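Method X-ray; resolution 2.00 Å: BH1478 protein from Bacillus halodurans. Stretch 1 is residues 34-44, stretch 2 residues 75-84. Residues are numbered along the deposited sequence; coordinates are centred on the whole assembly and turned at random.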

# COMPACT_ATOMS: atom_id res chain seq x y z
N GLN A 34 3.44 -7.77 -19.85
CA GLN A 34 4.70 -7.99 -19.17
C GLN A 34 5.03 -6.80 -18.29
O GLN A 34 5.58 -6.97 -17.21
CB GLN A 34 5.81 -8.13 -20.21
CG GLN A 34 5.93 -9.51 -20.80
CD GLN A 34 7.15 -9.65 -21.69
OE1 GLN A 34 7.89 -8.69 -21.91
NE2 GLN A 34 7.37 -10.86 -22.21
N ARG A 35 4.69 -5.61 -18.78
CA ARG A 35 4.81 -4.37 -18.02
C ARG A 35 3.99 -4.43 -16.73
O ARG A 35 4.49 -4.08 -15.66
CB ARG A 35 4.40 -3.18 -18.86
CG ARG A 35 4.64 -1.85 -18.18
CD ARG A 35 3.81 -0.76 -18.77
NE ARG A 35 4.14 0.53 -18.16
CZ ARG A 35 3.60 1.69 -18.51
NH1 ARG A 35 2.68 1.75 -19.46
NH2 ARG A 35 3.99 2.80 -17.89
N ASP A 36 2.75 -4.91 -16.85
CA ASP A 36 1.84 -5.06 -15.72
C ASP A 36 2.37 -6.08 -14.73
O ASP A 36 2.27 -5.89 -13.52
CB ASP A 36 0.44 -5.48 -16.19
CG ASP A 36 -0.24 -4.42 -17.07
OD1 ASP A 36 -1.26 -4.75 -17.70
OD2 ASP A 36 0.25 -3.27 -17.13
N GLU A 37 2.94 -7.15 -15.27
CA GLU A 37 3.49 -8.25 -14.48
C GLU A 37 4.67 -7.80 -13.62
O GLU A 37 4.73 -8.11 -12.43
CB GLU A 37 3.94 -9.37 -15.40
CG GLU A 37 3.34 -10.72 -15.08
CD GLU A 37 3.24 -11.60 -16.31
OE1 GLU A 37 4.30 -11.90 -16.92
OE2 GLU A 37 2.11 -11.97 -16.68
N LYS A 38 5.60 -7.08 -14.24
CA LYS A 38 6.78 -6.56 -13.57
C LYS A 38 6.42 -5.53 -12.53
O LYS A 38 7.00 -5.50 -11.47
CB LYS A 38 7.76 -5.94 -14.57
CG LYS A 38 8.54 -6.97 -15.38
CD LYS A 38 9.62 -6.31 -16.23
CE LYS A 38 9.92 -7.13 -17.49
NZ LYS A 38 11.28 -6.88 -18.04
N ALA A 39 5.45 -4.67 -12.85
CA ALA A 39 4.95 -3.69 -11.89
C ALA A 39 4.32 -4.36 -10.67
O ALA A 39 4.53 -3.93 -9.54
CB ALA A 39 3.96 -2.76 -12.57
N TYR A 40 3.57 -5.44 -10.92
CA TYR A 40 3.01 -6.27 -9.86
C TYR A 40 4.09 -6.88 -8.96
O TYR A 40 3.93 -6.93 -7.74
CB TYR A 40 2.15 -7.40 -10.45
CG TYR A 40 1.48 -8.29 -9.41
CD1 TYR A 40 0.37 -7.85 -8.70
CD2 TYR A 40 1.96 -9.58 -9.15
CE1 TYR A 40 -0.25 -8.66 -7.75
CE2 TYR A 40 1.34 -10.39 -8.20
CZ TYR A 40 0.24 -9.92 -7.51
OH TYR A 40 -0.38 -10.71 -6.58
N GLU A 41 5.16 -7.35 -9.59
CA GLU A 41 6.27 -8.00 -8.89
C GLU A 41 7.02 -7.01 -8.01
O GLU A 41 7.41 -7.36 -6.90
CB GLU A 41 7.25 -8.60 -9.92
CG GLU A 41 6.97 -10.08 -10.27
CD GLU A 41 7.64 -10.54 -11.58
OE1 GLU A 41 8.76 -10.05 -11.89
OE2 GLU A 41 7.05 -11.39 -12.29
N ARG A 42 7.21 -5.79 -8.51
CA ARG A 42 7.79 -4.69 -7.75
C ARG A 42 6.95 -4.31 -6.53
O ARG A 42 7.47 -4.13 -5.43
CB ARG A 42 7.97 -3.48 -8.66
CG ARG A 42 9.28 -3.48 -9.42
CD ARG A 42 9.54 -2.15 -10.10
NE ARG A 42 9.00 -2.14 -11.46
CZ ARG A 42 8.01 -1.36 -11.88
NH1 ARG A 42 7.43 -0.47 -11.06
NH2 ARG A 42 7.58 -1.45 -13.13
N LEU A 43 5.65 -4.24 -6.73
CA LEU A 43 4.70 -4.10 -5.63
C LEU A 43 4.76 -5.20 -4.58
O LEU A 43 4.50 -4.95 -3.41
CB LEU A 43 3.27 -4.01 -6.19
CG LEU A 43 2.73 -2.77 -6.89
CD1 LEU A 43 1.24 -2.99 -7.14
CD2 LEU A 43 3.00 -1.48 -6.10
N GLN A 44 5.05 -6.43 -5.00
CA GLN A 44 5.10 -7.56 -4.07
C GLN A 44 6.34 -7.41 -3.20
O GLN A 44 6.30 -7.65 -1.99
CB GLN A 44 5.21 -8.88 -4.83
CG GLN A 44 3.94 -9.45 -5.46
CD GLN A 44 4.19 -10.85 -6.06
OE1 GLN A 44 3.53 -11.83 -5.68
NE2 GLN A 44 5.15 -10.95 -6.99
N GLU A 75 5.14 5.27 -1.06
CA GLU A 75 5.71 4.80 -2.34
C GLU A 75 4.87 3.72 -3.03
O GLU A 75 4.78 3.67 -4.27
CB GLU A 75 7.11 4.26 -2.13
CG GLU A 75 7.80 3.88 -3.44
CD GLU A 75 9.10 3.19 -3.22
OE1 GLU A 75 9.83 2.95 -4.22
OE2 GLU A 75 9.40 2.89 -2.04
N PHE A 76 4.29 2.83 -2.23
CA PHE A 76 3.40 1.78 -2.69
C PHE A 76 2.15 2.37 -3.34
O PHE A 76 1.83 1.99 -4.45
CB PHE A 76 2.98 0.88 -1.51
CG PHE A 76 2.27 -0.38 -1.93
CD1 PHE A 76 2.95 -1.60 -1.98
CD2 PHE A 76 0.90 -0.36 -2.27
CE1 PHE A 76 2.29 -2.79 -2.37
CE2 PHE A 76 0.23 -1.53 -2.67
CZ PHE A 76 0.91 -2.76 -2.70
N VAL A 77 1.44 3.24 -2.60
CA VAL A 77 0.26 3.93 -3.10
C VAL A 77 0.48 4.52 -4.49
O VAL A 77 -0.30 4.26 -5.40
CB VAL A 77 -0.25 4.99 -2.14
CG1 VAL A 77 -1.41 5.79 -2.76
CG2 VAL A 77 -0.72 4.33 -0.84
N GLY A 78 1.55 5.28 -4.66
CA GLY A 78 1.91 5.85 -5.97
C GLY A 78 1.93 4.79 -7.04
O GLY A 78 1.29 4.94 -8.07
N ASP A 79 2.67 3.71 -6.78
CA ASP A 79 2.88 2.66 -7.78
C ASP A 79 1.65 1.79 -8.01
O ASP A 79 1.43 1.32 -9.12
CB ASP A 79 4.07 1.79 -7.41
CG ASP A 79 5.40 2.49 -7.59
OD1 ASP A 79 6.40 1.99 -7.05
OD2 ASP A 79 5.44 3.55 -8.26
N ALA A 80 0.88 1.56 -6.95
CA ALA A 80 -0.34 0.78 -7.05
C ALA A 80 -1.48 1.49 -7.78
O ALA A 80 -2.20 0.85 -8.55
CB ALA A 80 -0.80 0.34 -5.68
N VAL A 81 -1.65 2.79 -7.53
CA VAL A 81 -2.61 3.62 -8.31
C VAL A 81 -2.28 3.62 -9.79
O VAL A 81 -3.15 3.45 -10.62
CB VAL A 81 -2.72 5.09 -7.80
CG1 VAL A 81 -3.72 5.89 -8.66
CG2 VAL A 81 -3.19 5.15 -6.38
N GLU A 82 -1.00 3.79 -10.11
CA GLU A 82 -0.54 3.79 -11.50
C GLU A 82 -0.84 2.47 -12.20
O GLU A 82 -1.36 2.48 -13.31
CB GLU A 82 0.94 4.10 -11.58
CG GLU A 82 1.38 4.58 -12.95
CD GLU A 82 2.86 4.39 -13.18
OE1 GLU A 82 3.33 4.76 -14.28
OE2 GLU A 82 3.55 3.88 -12.27
N LEU A 83 -0.55 1.35 -11.53
CA LEU A 83 -0.96 0.03 -12.02
C LEU A 83 -2.48 -0.17 -12.09
O LEU A 83 -2.99 -0.61 -13.12
CB LEU A 83 -0.31 -1.10 -11.20
CG LEU A 83 -0.56 -2.53 -11.67
CD1 LEU A 83 -0.02 -2.77 -13.09
CD2 LEU A 83 0.01 -3.55 -10.69
N GLY A 84 -3.19 0.14 -11.00
CA GLY A 84 -4.66 0.10 -10.96
C GLY A 84 -5.40 0.77 -12.11
O GLY A 84 -6.30 0.17 -12.71

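Two helices of one chain run nearly antiparallel here, their N-to-C directions 157° apart and their axes 10.2 Å apart at closest approach. No hydrogen bond joins them. The contact is a matter of shape, and two leucines, one from each helix, carry most of it.

Leu-43 has the largest covered area. Its CA-to-CB bond points sideways, but with chi1 in m and chi2 in t the side chain reaches across, and its end settles as a knob among Phe-76, Asp-79, Ala-80 and Leu-83. Each methyl has close neighbours. Leu-43 CD2 lies 3.7 Å from CB of Asp-79, so that the acidic residue offers the aliphatic root of its side chain to the packing, and 3.8 Å from the backbone N of Ala-80. The same CD2 sits over a face of the Phe-76 ring, 4.0 Å from the centroid and 11° off the ring normal, a well-centred CH-pi contact. Leu-43 CD1 packs 4.2 Å from CB of Ala-80, where a small residue lines the hole.

Leu-83 answers in the reverse sense. Its CA-to-CB bond points toward the other helix, and its rotamer, t then p, spreads the methyls into a hole formed by Asp-36, Ala-39, Tyr-40 and Leu-43. Leu-83 CD1 lies 3.9 Å from the carbonyl O of Asp-36 and 4.0 Å from CB of Ala-39; Leu-83 CD2 lies 4.0 Å from the backbone N of Tyr-40. That O and N are already paired with each other in the helix, Tyr-40 N to Asp-36 O at 2.9 Å, so the methyls rest against a backbone whose polar needs are met. The two knobs also touch: Leu-43 CD1 is 3.8 Å from Leu-83 CD2, and each leucine thus forms part of the other's hole.

Phe-76 covers the next most surface. Besides presenting its face to Leu-43 CD2, it brings Phe-76 CE1 to 3.3 Å from the backbone O of Leu-43, the shortest approach in the contact.

Charge plays a looser part at the exposed margin. Arg-35 extends its side chain so that Arg-35 NH2 comes 4.2 Å from OE1 of Glu-82, but the oxygen lies well out of the guanidinium plane and no N-H points at it. The opposite charges are near each other without forming a salt bridge.

The rule to read from this pair is reciprocal: one leucine from each helix, set in the other's hole, with alanines lining both holes and methyls packed against ring, small side chains and paired backbone.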